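Local coordinates for hypothetical protein S4005 (PDB 1Z67), which is of unknown function but has an all-helical fold containing a homeodomain-like motif and probably belongs to the YidB-like family of the helix-turn-helix clan, at residues 54-57 against 58-61; 68-72 against 73-77; 96-99 against 100-104; 118-121 against 122-125. All coordinates share one frame; numbering follows the deposited sequence. Where two conformers were deposited one is given.

Overall arrangement
The four contacts are local and follow one another in series along a single, largely helical chain. The centre of contact 3 lies about 5 Å from the chain centre, on helix 89-106, and this contact touches two of the others. W54 and L55 of contact 1 pack on P101 and I104, with centres about 12 Å apart. L69 and L73 of contact 2 pack on L96 and A97, with centres about 14 Å apart. Contacts 1 and 2 do not meet; their nearest atoms are about 5 Å apart. Contact 4 starts helix 121-133, and its nearest atoms stay about 6 Å from contact 3. The sodium ion at D80 and Q83 lies about 7 Å from the T75 side chain in contact 2.

Contact 1: 54-57 against 58-61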
ATOM      1  N   TRP A  54      -3.831  11.770  -4.538  1.00 17.05           N
ATOM      2  CA  TRP A  54      -4.521  10.573  -4.002  1.00 16.96           C
ATOM      3  C   TRP A  54      -5.464  10.938  -2.879  1.00 17.01           C
ATOM      4  O   TRP A  54      -6.589  10.401  -2.800  1.00 18.14           O
ATOM      5  CB  TRP A  54      -3.515   9.590  -3.460  1.00 16.52           C
ATOM      6  CG  TRP A  54      -2.401   9.210  -4.418  1.00 16.04           C
ATOM      7  CD1 TRP A  54      -2.353   9.441  -5.767  1.00 16.72           C
ATOM      8  CD2 TRP A  54      -1.189   8.525  -4.084  1.00 15.06           C
ATOM      9  NE1 TRP A  54      -1.185   8.970  -6.287  1.00 17.58           N
ATOM     10  CE2 TRP A  54      -0.441   8.404  -5.281  1.00 15.38           C
ATOM     11  CE3 TRP A  54      -0.653   8.022  -2.878  1.00 14.09           C
ATOM     12  CZ2 TRP A  54       0.826   7.769  -5.309  1.00 16.49           C
ATOM     13  CZ3 TRP A  54       0.583   7.393  -2.894  1.00 15.02           C
ATOM     14  CH2 TRP A  54       1.326   7.295  -4.096  1.00 16.42           C
ATOM     15  N   LEU A  55      -5.043  11.887  -2.038  1.00 17.07           N
ATOM     16  CA  LEU A  55      -5.870  12.324  -0.902  1.00 18.04           C
ATOM     17  C   LEU A  55      -7.122  13.113  -1.347  1.00 19.23           C
ATOM     18  O   LEU A  55      -8.171  13.072  -0.694  1.00 19.73           O
ATOM     19  CB  LEU A  55      -5.017  13.186   0.050  1.00 17.03           C
ATOM     20  CG  LEU A  55      -3.918  12.383   0.762  1.00 16.15           C
ATOM     21  CD1 LEU A  55      -3.034  13.364   1.541  1.00 17.06           C
ATOM     22  CD2 LEU A  55      -4.527  11.333   1.724  1.00 16.34           C
ATOM     23  N   SER A  56      -6.981  13.851  -2.432  1.00 20.41           N
ATOM     24  CA  SER A  56      -8.069  14.711  -2.929  1.00 21.03           C
ATOM     25  C   SER A  56      -9.308  13.855  -3.224  1.00 22.73           C
ATOM     26  O   SER A  56      -9.182  12.708  -3.723  1.00 23.57           O
ATOM     27  CB  SER A  56      -7.607  15.387  -4.210  0.50 20.42           C
ATOM     28  OG  SER A  56      -8.670  16.130  -4.769  0.50 15.44           O
ATOM     29  N   ASN A  57     -10.499  14.384  -2.907  1.00 24.49           N
ATOM     30  CA  ASN A  57     -11.759  13.720  -3.286  1.00 26.46           C
ATOM     31  C   ASN A  57     -12.348  14.251  -4.588  1.00 27.66           C
ATOM     32  O   ASN A  57     -13.452  13.863  -4.983  1.00 27.67           O
ATOM     33  CB  ASN A  57     -12.799  13.693  -2.132  1.00 26.39           C
ATOM     34  CG  ASN A  57     -13.141  15.080  -1.561  1.00 27.20           C
ATOM     35  OD1 ASN A  57     -13.041  16.116  -2.239  1.00 27.79           O
ATOM     36  ND2 ASN A  57     -13.567  15.093  -0.289  1.00 26.41           N
ATOM     37  N   GLN A  58     -11.604  15.132  -5.262  1.00 29.29           N
ATOM     38  CA  GLN A  58     -12.024  15.653  -6.571  1.00 30.98           C
ATOM     39  C   GLN A  58     -11.094  15.212  -7.698  1.00 30.81           C
ATOM     40  O   GLN A  58     -11.546  15.039  -8.817  1.00 31.06           O
ATOM     41  CB  GLN A  58     -12.061  17.189  -6.514  0.60 31.32           C
ATOM     42  CG  GLN A  58     -12.941  17.875  -7.569  0.60 33.40           C
ATOM     43  CD  GLN A  58     -12.923  19.401  -7.459  0.60 35.33           C
ATOM     44  OE1 GLN A  58     -13.504  20.101  -8.288  0.60 35.78           O
ATOM     45  NE2 GLN A  58     -12.256  19.918  -6.430  0.60 36.65           N
ATOM     46  N   GLN A  59      -9.809  15.045  -7.397  1.00 29.95           N
ATOM     47  CA  GLN A  59      -8.771  14.788  -8.409  1.00 29.73           C
ATOM     48  C   GLN A  59      -8.570  13.293  -8.681  1.00 29.48           C
ATOM     49  O   GLN A  59      -8.811  12.461  -7.807  1.00 28.72           O
ATOM     50  CB  GLN A  59      -7.442  15.413  -7.988  0.50 30.17           C
ATOM     51  CG  GLN A  59      -7.470  16.933  -7.908  0.50 30.13           C
ATOM     52  CD  GLN A  59      -6.508  17.495  -6.875  0.50 30.52           C
ATOM     53  OE1 GLN A  59      -6.839  18.446  -6.167  0.50 31.23           O
ATOM     54  NE2 GLN A  59      -5.319  16.912  -6.782  0.50 30.24           N
ATOM     55  N   ARG A  60      -8.127  12.974  -9.896  1.00 28.79           N
ATOM     56  CA  ARG A  60      -7.696  11.625 -10.245  1.00 28.25           C
ATOM     57  C   ARG A  60      -6.312  11.358  -9.655  1.00 27.34           C
ATOM     58  O   ARG A  60      -5.486  12.273  -9.549  1.00 26.76           O
ATOM     59  CB  ARG A  60      -7.670  11.431 -11.774  1.00 29.03           C
ATOM     60  CG  ARG A  60      -9.024  11.081 -12.392  1.00 31.34           C
ATOM     61  CD  ARG A  60      -8.919  10.779 -13.901  1.00 35.83           C
ATOM     62  NE  ARG A  60      -8.576   9.373 -14.135  1.00 38.72           N
ATOM     63  CZ  ARG A  60      -9.424   8.428 -14.546  1.00 38.80           C
ATOM     64  NH1 ARG A  60     -10.694   8.730 -14.829  1.00 39.55           N
ATOM     65  NH2 ARG A  60      -8.992   7.175 -14.704  1.00 38.86           N
ATOM     66  N   ASN A  61      -6.067  10.113  -9.265  1.00 25.69           N
ATOM     67  CA  ASN A  61      -4.763   9.734  -8.711  1.00 24.83           C
ATOM     68  C   ASN A  61      -3.656   9.891  -9.734  1.00 24.87           C
ATOM     69  O   ASN A  61      -3.727   9.265 -10.798  1.00 25.42           O
ATOM     70  CB  ASN A  61      -4.737   8.267  -8.270  1.00 24.35           C
ATOM     71  CG  ASN A  61      -5.673   7.956  -7.131  1.00 22.24           C
ATOM     72  OD1 ASN A  61      -6.127   8.836  -6.395  1.00 20.83           O
ATOM     73  ND2 ASN A  61      -5.976   6.672  -6.981  1.00 24.93           N
TER
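An ST turn at S56 links Q58 and Q59 just after helix 48-55, where the chain leaves the helix and doubles back. S56 is the first residue with non-helical backbone angles. Its OG lies anti to its own backbone N (chi1 175°), on the side of the following peptide. There it accepts two N-H groups. S56 OG lies 3.1 Å from Q58 N and also 3.1 Å from Q59 N. Both N-H...O angles are above 150°, so both bonds are fairly straight. The Q59 side chain runs alongside the serine, with Q59 CD 3.6 Å from S56 CB. S56, Q58 and Q59 were each modelled in two conformers, so these details hold for one of them. Further on, N61 returns beside W54. N61 CB approaches the indole obliquely, 3.7 Å from W54 CD1. The amide plane is turned 69° from the ring plane. N61 OD1 sits 3.4 Å from W54 CA. The indole NE1 bonds to Q62 O, and N57 ND2 bonds to P109 O. In this conformer a single hydroxyl oxygen satisfies two successive backbone N-H groups of an exposed turn, and W54 CD1 gives N61 CB an apolar neighbour.

Contact 2: 68-72 against 73-77; sequences QLESA and LGTNA
E70 and T75 clasp the junction between helix 66-73 and helix 75-85. G74 is the joint between the two helices in this local contact. It ends the first helix and is the N-cap residue of the second. Its phi of 95° is positive, a backbone shape that suits a residue without a side chain. Two backbone bonds close the first helix. L73 N bonds to L69 O at 2.8 Å. G74 N bonds to E70 O at 2.9 Å, from above the carbonyl plane and with a more bent N-H...O angle. The clasp itself is made by side chains. E70 points its CB away from the junction, but CG lies opposite the backbone N (chi1 -165°) and the chain runs on extended to T75. T75 OG1 then donates to E70 OE2 at 2.6 Å. The hydroxyl meets the anti side of this oxygen, a little out of the carboxylate plane. T75 CG2 also touches E70 OE2 at 3.4 Å, so the threonine brings both branches to one oxygen. On the inner side L73 CB lies 3.2 Å from L69 O. E70 also touches T89 of helix 89-106, and L73 O accepts from K41 NZ. L69 and L73 pack against L42 of helix 35-44, with L73 also on L38, while L69 reaches L96 of helix 89-106.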
ATOM      1  N   GLN A  68      10.046   5.075  -7.657  1.00 19.89           N
ATOM      2  CA  GLN A  68       9.743   6.283  -6.858  1.00 19.98           C
ATOM      3  C   GLN A  68       9.341   5.871  -5.452  1.00 19.97           C
ATOM      4  O   GLN A  68       9.790   6.455  -4.465  1.00 20.25           O
ATOM      5  CB  GLN A  68       8.658   7.128  -7.505  1.00 20.28           C
ATOM      6  CG  GLN A  68       9.167   8.000  -8.631  1.00 20.47           C
ATOM      7  CD  GLN A  68       8.065   8.769  -9.302  1.00 20.98           C
ATOM      8  OE1 GLN A  68       7.049   8.204  -9.706  1.00 22.72           O
ATOM      9  NE2 GLN A  68       8.279  10.067  -9.472  1.00 25.78           N
ATOM     10  N   LEU A  69       8.533   4.818  -5.358  1.00 19.51           N
ATOM     11  CA  LEU A  69       8.132   4.359  -4.036  1.00 19.34           C
ATOM     12  C   LEU A  69       9.274   3.725  -3.266  1.00 19.25           C
ATOM     13  O   LEU A  69       9.372   3.922  -2.046  1.00 19.74           O
ATOM     14  CB  LEU A  69       6.967   3.361  -4.125  1.00 18.44           C
ATOM     15  CG  LEU A  69       5.628   3.986  -4.501  1.00 17.18           C
ATOM     16  CD1 LEU A  69       4.565   2.857  -4.484  1.00 19.51           C
ATOM     17  CD2 LEU A  69       5.264   5.146  -3.502  1.00 19.12           C
ATOM     18  N   GLU A  70      10.097   2.916  -3.916  1.00 20.09           N
ATOM     19  CA  GLU A  70      11.250   2.371  -3.203  1.00 21.08           C
ATOM     20  C   GLU A  70      12.143   3.515  -2.686  1.00 21.99           C
ATOM     21  O   GLU A  70      12.633   3.435  -1.564  1.00 21.62           O
ATOM     22  CB  GLU A  70      12.055   1.408  -4.058  1.00 21.67           C
ATOM     23  CG  GLU A  70      13.031   0.572  -3.224  1.00 24.82           C
ATOM     24  CD  GLU A  70      14.003  -0.273  -4.048  1.00 28.53           C
ATOM     25  OE1 GLU A  70      13.740  -0.500  -5.257  1.00 29.76           O
ATOM     26  OE2 GLU A  70      15.020  -0.735  -3.481  1.00 28.40           O
ATOM     27  N   SER A  71      12.264   4.591  -3.473  1.00 21.56           N
ATOM     28  CA  SER A  71      13.067   5.773  -3.095  1.00 23.30           C
ATOM     29  C   SER A  71      12.489   6.456  -1.864  1.00 22.62           C
ATOM     30  O   SER A  71      13.214   6.797  -0.947  1.00 24.93           O
ATOM     31  CB  SER A  71      13.173   6.758  -4.261  1.00 23.51           C
ATOM     32  OG  SER A  71      14.080   6.278  -5.240  1.00 27.05           O
ATOM     33  N   ALA A  72      11.181   6.638  -1.838  1.00 21.88           N
ATOM     34  CA  ALA A  72      10.561   7.368  -0.746  1.00 21.50           C
ATOM     35  C   ALA A  72      10.391   6.536   0.520  1.00 21.05           C
ATOM     36  O   ALA A  72      10.577   7.044   1.626  1.00 20.13           O
ATOM     37  CB  ALA A  72       9.226   7.949  -1.198  1.00 20.59           C
ATOM     38  N   LEU A  73      10.005   5.276   0.354  1.00 20.36           N
ATOM     39  CA  LEU A  73       9.657   4.400   1.469  1.00 20.58           C
ATOM     40  C   LEU A  73      10.848   3.707   2.049  1.00 21.16           C
ATOM     41  O   LEU A  73      10.843   3.270   3.209  1.00 22.38           O
ATOM     42  CB  LEU A  73       8.599   3.363   1.052  1.00 21.17           C
ATOM     43  CG  LEU A  73       7.225   3.890   0.642  1.00 20.83           C
ATOM     44  CD1 LEU A  73       6.306   2.730   0.330  1.00 19.58           C
ATOM     45  CD2 LEU A  73       6.635   4.765   1.775  1.00 21.56           C
ATOM     46  N   GLY A  74      11.867   3.599   1.213  1.00 20.11           N
ATOM     47  CA  GLY A  74      13.103   2.927   1.548  1.00 20.31           C
ATOM     48  C   GLY A  74      13.088   1.486   1.071  1.00 19.38           C
ATOM     49  O   GLY A  74      12.040   0.815   1.070  1.00 19.64           O
ATOM     50  N   THR A  75      14.263   1.006   0.692  1.00 18.65           N
ATOM     51  CA  THR A  75      14.463  -0.398   0.278  1.00 19.17           C
ATOM     52  C   THR A  75      14.103  -1.421   1.335  1.00 19.36           C
ATOM     53  O   THR A  75      13.454  -2.400   1.038  1.00 19.01           O
ATOM     54  CB  THR A  75      15.919  -0.615  -0.176  1.00 19.51           C
ATOM     55  OG1 THR A  75      16.167   0.207  -1.320  1.00 22.14           O
ATOM     56  CG2 THR A  75      16.131  -2.074  -0.544  1.00 20.94           C
ATOM     57  N   ASN A  76      14.477  -1.184   2.595  1.00 19.67           N
ATOM     58  CA  ASN A  76      14.131  -2.144   3.634  1.00 19.35           C
ATOM     59  C   ASN A  76      12.621  -2.320   3.801  1.00 19.60           C
ATOM     60  O   ASN A  76      12.135  -3.444   3.901  1.00 19.96           O
ATOM     61  CB  ASN A  76      14.733  -1.729   4.962  0.60 20.18           C
ATOM     62  CG  ASN A  76      16.212  -1.861   4.967  0.60 20.09           C
ATOM     63  OD1 ASN A  76      16.813  -2.313   3.986  0.60 22.44           O
ATOM     64  ND2 ASN A  76      16.823  -1.472   6.074  0.60 21.20           N
ATOM     65  N   ALA A  77      11.902  -1.195   3.851  1.00 18.75           N
ATOM     66  CA  ALA A  77      10.426  -1.224   3.952  1.00 18.99           C
ATOM     67  C   ALA A  77       9.805  -2.030   2.805  1.00 18.89           C
ATOM     68  O   ALA A  77       8.927  -2.887   3.016  1.00 18.31           O
ATOM     69  CB  ALA A  77       9.853   0.188   3.971  1.00 19.51           C
TER

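Contact 3: 96-99 against 100-104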
ATOM      1  N   LEU A  96       2.991  -2.100  -4.970  1.00 14.40           N
ATOM      2  CA  LEU A  96       2.638  -0.879  -4.264  1.00 14.44           C
ATOM      3  C   LEU A  96       2.328   0.270  -5.189  1.00 14.41           C
ATOM      4  O   LEU A  96       1.451   1.077  -4.891  1.00 14.01           O
ATOM      5  CB  LEU A  96       3.744  -0.489  -3.290  1.00 14.04           C
ATOM      6  CG  LEU A  96       3.888  -1.361  -2.048  1.00 15.62           C
ATOM      7  CD1 LEU A  96       5.214  -0.998  -1.339  1.00 19.13           C
ATOM      8  CD2 LEU A  96       2.732  -1.197  -1.084  1.00 15.37           C
ATOM      9  N   ALA A  97       3.024   0.374  -6.314  1.00 14.41           N
ATOM     10  CA  ALA A  97       2.783   1.483  -7.225  1.00 14.20           C
ATOM     11  C   ALA A  97       1.377   1.393  -7.795  1.00 13.81           C
ATOM     12  O   ALA A  97       0.727   2.428  -7.959  1.00 15.76           O
ATOM     13  CB  ALA A  97       3.824   1.506  -8.366  1.00 15.75           C
ATOM     14  N   GLU A  98       0.884   0.157  -7.980  1.00 14.91           N
ATOM     15  CA  GLU A  98      -0.519  -0.026  -8.431  1.00 15.46           C
ATOM     16  C   GLU A  98      -1.514   0.196  -7.257  1.00 14.78           C
ATOM     17  O   GLU A  98      -2.531   0.889  -7.391  1.00 15.87           O
ATOM     18  CB  GLU A  98      -0.684  -1.438  -9.012  0.50 16.47           C
ATOM     19  CG  GLU A  98      -2.117  -1.830  -9.352  0.50 19.77           C
ATOM     20  CD  GLU A  98      -2.229  -3.199 -10.010  0.50 24.35           C
ATOM     21  OE1 GLU A  98      -1.184  -3.821 -10.286  0.50 26.86           O
ATOM     22  OE2 GLU A  98      -3.373  -3.657 -10.244  0.50 28.05           O
ATOM     23  N   GLN A  99      -1.237  -0.434  -6.120  1.00 13.49           N
ATOM     24  CA  GLN A  99      -2.267  -0.527  -5.079  1.00 12.56           C
ATOM     25  C   GLN A  99      -2.253   0.595  -4.049  1.00 11.81           C
ATOM     26  O   GLN A  99      -3.336   1.009  -3.538  1.00 12.88           O
ATOM     27  CB  GLN A  99      -2.138  -1.868  -4.365  1.00 12.75           C
ATOM     28  CG  GLN A  99      -2.230  -3.079  -5.282  1.00 15.66           C
ATOM     29  CD  GLN A  99      -3.544  -3.190  -6.009  1.00 17.20           C
ATOM     30  OE1 GLN A  99      -4.539  -2.574  -5.622  1.00 19.43           O
ATOM     31  NE2 GLN A  99      -3.578  -4.023  -7.056  1.00 19.40           N
ATOM     32  N   LEU A 100      -1.058   1.086  -3.698  1.00 11.96           N
ATOM     33  CA  LEU A 100      -0.998   2.120  -2.648  1.00 13.19           C
ATOM     34  C   LEU A 100      -1.834   3.377  -2.961  1.00 12.42           C
ATOM     35  O   LEU A 100      -2.501   3.864  -2.058  1.00 13.52           O
ATOM     36  CB  LEU A 100       0.450   2.433  -2.275  1.00 14.76           C
ATOM     37  CG  LEU A 100       0.586   3.273  -1.014  1.00 16.56           C
ATOM     38  CD1 LEU A 100       0.002   2.589   0.237  1.00 17.48           C
ATOM     39  CD2 LEU A 100       2.095   3.562  -0.824  1.00 18.35           C
ATOM     40  N   PRO A 101      -1.812   3.898  -4.213  1.00 12.90           N
ATOM     41  CA  PRO A 101      -2.634   5.070  -4.494  1.00 12.08           C
ATOM     42  C   PRO A 101      -4.116   4.773  -4.307  1.00 11.40           C
ATOM     43  O   PRO A 101      -4.849   5.632  -3.789  1.00 12.42           O
ATOM     44  CB  PRO A 101      -2.312   5.408  -5.959  1.00 13.05           C
ATOM     45  CG  PRO A 101      -0.975   4.786  -6.185  1.00 13.77           C
ATOM     46  CD  PRO A 101      -0.991   3.502  -5.387  1.00 13.53           C
ATOM     47  N   LYS A 102      -4.551   3.569  -4.675  1.00 11.83           N
ATOM     48  CA  LYS A 102      -5.974   3.197  -4.518  1.00 12.30           C
ATOM     49  C   LYS A 102      -6.342   3.049  -3.051  1.00 11.32           C
ATOM     50  O   LYS A 102      -7.428   3.472  -2.609  1.00 12.23           O
ATOM     51  CB  LYS A 102      -6.239   1.868  -5.217  1.00 13.87           C
ATOM     52  CG  LYS A 102      -5.958   1.934  -6.706  1.00 16.97           C
ATOM     53  CD  LYS A 102      -6.243   0.606  -7.384  1.00 21.56           C
ATOM     54  CE  LYS A 102      -6.414   0.807  -8.862  1.00 29.61           C
ATOM     55  NZ  LYS A 102      -5.123   0.637  -9.529  1.00 34.27           N
ATOM     56  N   ILE A 103      -5.405   2.524  -2.272  1.00 11.20           N
ATOM     57  CA  ILE A 103      -5.626   2.383  -0.832  1.00 11.08           C
ATOM     58  C   ILE A 103      -5.745   3.739  -0.156  1.00 10.28           C
ATOM     59  O   ILE A 103      -6.682   4.000   0.633  1.00 11.62           O
ATOM     60  CB  ILE A 103      -4.528   1.510  -0.187  1.00 11.72           C
ATOM     61  CG1 ILE A 103      -4.710   0.037  -0.627  1.00 11.28           C
ATOM     62  CG2 ILE A 103      -4.594   1.603   1.345  1.00 12.67           C
ATOM     63  CD1 ILE A 103      -3.449  -0.824  -0.393  1.00 12.74           C
ATOM     64  N   ILE A 104      -4.811   4.635  -0.472  1.00 11.37           N
ATOM     65  CA  ILE A 104      -4.802   5.968   0.157  1.00 11.81           C
ATOM     66  C   ILE A 104      -6.031   6.741  -0.273  1.00 12.36           C
ATOM     67  O   ILE A 104      -6.681   7.348   0.578  1.00 13.69           O
ATOM     68  CB  ILE A 104      -3.485   6.691  -0.108  1.00 13.22           C
ATOM     69  CG1 ILE A 104      -2.409   5.924   0.674  1.00 13.55           C
ATOM     70  CG2 ILE A 104      -3.615   8.208   0.268  1.00 11.67           C
ATOM     71  CD1 ILE A 104      -1.014   6.370   0.373  1.00 15.52           C
TER
HETATM   72  O   HOH W   1      -3.360   2.606  -9.381  1.00 25.52           O
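K102 sets CG beside its backbone N (chi1 -61°), runs nearly straight, and bends at the end (chi4 92°), which turns NZ back over the previous helical turn to E98. K102 NZ makes a weak hydrogen bond to E98 O at 3.4 Å. A water bridges the same two groups: it donates to E98 O at 2.8 Å and accepts from K102 NZ at 2.6 Å. In the conformer given, one of two deposited, the carboxylate of E98 is near but not in contact, and its charge could still favour the ammonium group there. The K102 chain crosses that of Q99 at an angle, with K102 CD 4.0 Å from Q99 OE1, which has a weak hydrogen bond to Y22 OH.

P101 has no N-H to give, so A97 O meets carbon instead: P101 CD lies 3.3 Å from it. E98 O, one residue on, is the carbonyl taken up by the lysine and the water. Regular helix bonds remain on both sides of the kink. L100 N bonds to L96 O at 2.8 Å, and I103 N bonds to Q99 O at 2.9 Å, with the donor almost in line with the carbonyl. On the buried faces L96 packs on W28, and P101 on W54. The arrangement is that of a proline kink within a continuous helix, here the central helix 89-106.

Contact 4: 118-121 against 122-125; sequences NNDL and LSAG
D120 and S123 meet through one carboxylate oxygen. S123 OG donates to D120 OD1 at 2.8 Å. It comes to the anti side of that oxygen, 19° out of the carboxylate plane. S123 N donates to the same D120 OD1 at 3.2 Å, but from above the plane and with a bent N-H...O angle of 139°. Two donors of one residue thus grip a single oxygen, which should limit rotation of the carboxylate. The CB atoms follow: D120 CB and S123 CB are 3.9 Å apart. The aspartate can reach forward because its CG stands opposite the backbone N (chi1 -165°). S123 turns its OG to the side of its own backbone N, so the hydroxyl and the N-H face the same acceptor.

This is an aspartate N-cap, and it starts helix 121-133. The capped N-H belongs to the first turn of the helix. The carboxylate charge would also suit the positive end of the helix dipole. Behind the cap the regular ladder begins at once. A124 N bonds to D120 O at 3.0 Å, and G125 N bonds to L121 O at 2.8 Å. Both are nearly straight. A124 CB rests on the first turn, 3.5 Å from L121 O.

Further out, the cap is held against helix 21-31. L121 N donates to E30 OE1, and the L121 side chain packs on V29 and on L107. N118, two residues before the cap, accepts from Q36 N through its OD1.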
ATOM      1  N   ASN A 118      -5.112   4.973  11.001  1.00 35.44           N
ATOM      2  CA  ASN A 118      -3.805   4.781  11.609  1.00 36.63           C
ATOM      3  C   ASN A 118      -3.769   3.796  12.774  1.00 37.73           C
ATOM      4  O   ASN A 118      -2.758   3.102  12.973  1.00 38.58           O
ATOM      5  CB  ASN A 118      -3.177   6.104  12.023  1.00 35.90           C
ATOM      6  CG  ASN A 118      -1.675   5.989  12.174  1.00 34.91           C
ATOM      7  OD1 ASN A 118      -1.003   5.362  11.342  1.00 29.35           O
ATOM      8  ND2 ASN A 118      -1.138   6.573  13.246  1.00 35.07           N
ATOM      9  N   ASN A 119      -4.861   3.729  13.533  1.00 38.75           N
ATOM     10  CA  ASN A 119      -4.899   2.879  14.733  1.00 39.13           C
ATOM     11  C   ASN A 119      -5.231   1.403  14.463  1.00 38.42           C
ATOM     12  O   ASN A 119      -4.546   0.519  14.978  1.00 38.77           O
ATOM     13  CB  ASN A 119      -5.844   3.448  15.799  0.50 39.29           C
ATOM     14  CG  ASN A 119      -5.643   2.798  17.165  0.50 39.78           C
ATOM     15  OD1 ASN A 119      -6.540   2.131  17.688  0.50 40.23           O
ATOM     16  ND2 ASN A 119      -4.457   2.976  17.739  0.50 39.81           N
ATOM     17  N   ASP A 120      -6.274   1.127  13.685  1.00 36.99           N
ATOM     18  CA  ASP A 120      -6.484  -0.230  13.176  1.00 35.35           C
ATOM     19  C   ASP A 120      -6.983  -0.159  11.751  1.00 33.65           C
ATOM     20  O   ASP A 120      -8.142   0.205  11.505  1.00 32.98           O
ATOM     21  CB  ASP A 120      -7.465  -1.034  14.038  1.00 36.17           C
ATOM     22  CG  ASP A 120      -7.421  -2.529  13.735  1.00 37.35           C
ATOM     23  OD1 ASP A 120      -8.448  -3.090  13.289  1.00 38.53           O
ATOM     24  OD2 ASP A 120      -6.350  -3.151  13.937  1.00 38.46           O
ATOM     25  N   LEU A 121      -6.116  -0.528  10.814  1.00 31.30           N
ATOM     26  CA  LEU A 121      -6.423  -0.419   9.395  1.00 29.67           C
ATOM     27  C   LEU A 121      -7.646  -1.264   8.984  1.00 28.85           C
ATOM     28  O   LEU A 121      -8.536  -0.763   8.293  1.00 27.98           O
ATOM     29  CB  LEU A 121      -5.215  -0.753   8.531  1.00 30.66           C
ATOM     30  CG  LEU A 121      -5.249  -0.365   7.056  1.00 29.77           C
ATOM     31  CD1 LEU A 121      -5.701   1.062   6.889  1.00 31.26           C
ATOM     32  CD2 LEU A 121      -3.865  -0.580   6.460  1.00 31.04           C
ATOM     33  N   LEU A 122      -7.701  -2.522   9.424  1.00 27.21           N
ATOM     34  CA  LEU A 122      -8.818  -3.392   9.056  1.00 27.20           C
ATOM     35  C   LEU A 122     -10.118  -2.771   9.539  1.00 26.14           C
ATOM     36  O   LEU A 122     -11.124  -2.796   8.828  1.00 25.94           O
ATOM     37  CB  LEU A 122      -8.653  -4.815   9.620  1.00 27.39           C
ATOM     38  CG  LEU A 122      -9.821  -5.818   9.471  1.00 28.94           C
ATOM     39  CD1 LEU A 122     -10.061  -6.235   8.001  1.00 29.38           C
ATOM     40  CD2 LEU A 122      -9.610  -7.069  10.348  1.00 29.10           C
ATOM     41  N   SER A 123     -10.105  -2.213  10.745  1.00 25.30           N
ATOM     42  CA  SER A 123     -11.322  -1.593  11.296  1.00 25.08           C
ATOM     43  C   SER A 123     -11.764  -0.368  10.483  1.00 23.89           C
ATOM     44  O   SER A 123     -12.926  -0.220  10.167  1.00 23.06           O
ATOM     45  CB  SER A 123     -11.106  -1.225  12.750  1.00 26.43           C
ATOM     46  OG  SER A 123     -11.156  -2.385  13.565  1.00 28.95           O
ATOM     47  N   ALA A 124     -10.816   0.493  10.138  1.00 22.27           N
ATOM     48  CA  ALA A 124     -11.081   1.631   9.260  1.00 20.63           C
ATOM     49  C   ALA A 124     -11.613   1.163   7.910  1.00 19.40           C
ATOM     50  O   ALA A 124     -12.587   1.743   7.380  1.00 19.37           O
ATOM     51  CB  ALA A 124      -9.819   2.423   9.064  1.00 21.10           C
ATOM     52  N   GLY A 125     -11.003   0.115   7.342  1.00 19.01           N
ATOM     53  CA  GLY A 125     -11.489  -0.468   6.089  1.00 18.39           C
ATOM     54  C   GLY A 125     -12.915  -1.000   6.216  1.00 16.61           C
ATOM     55  O   GLY A 125     -13.754  -0.771   5.348  1.00 17.46           O
TER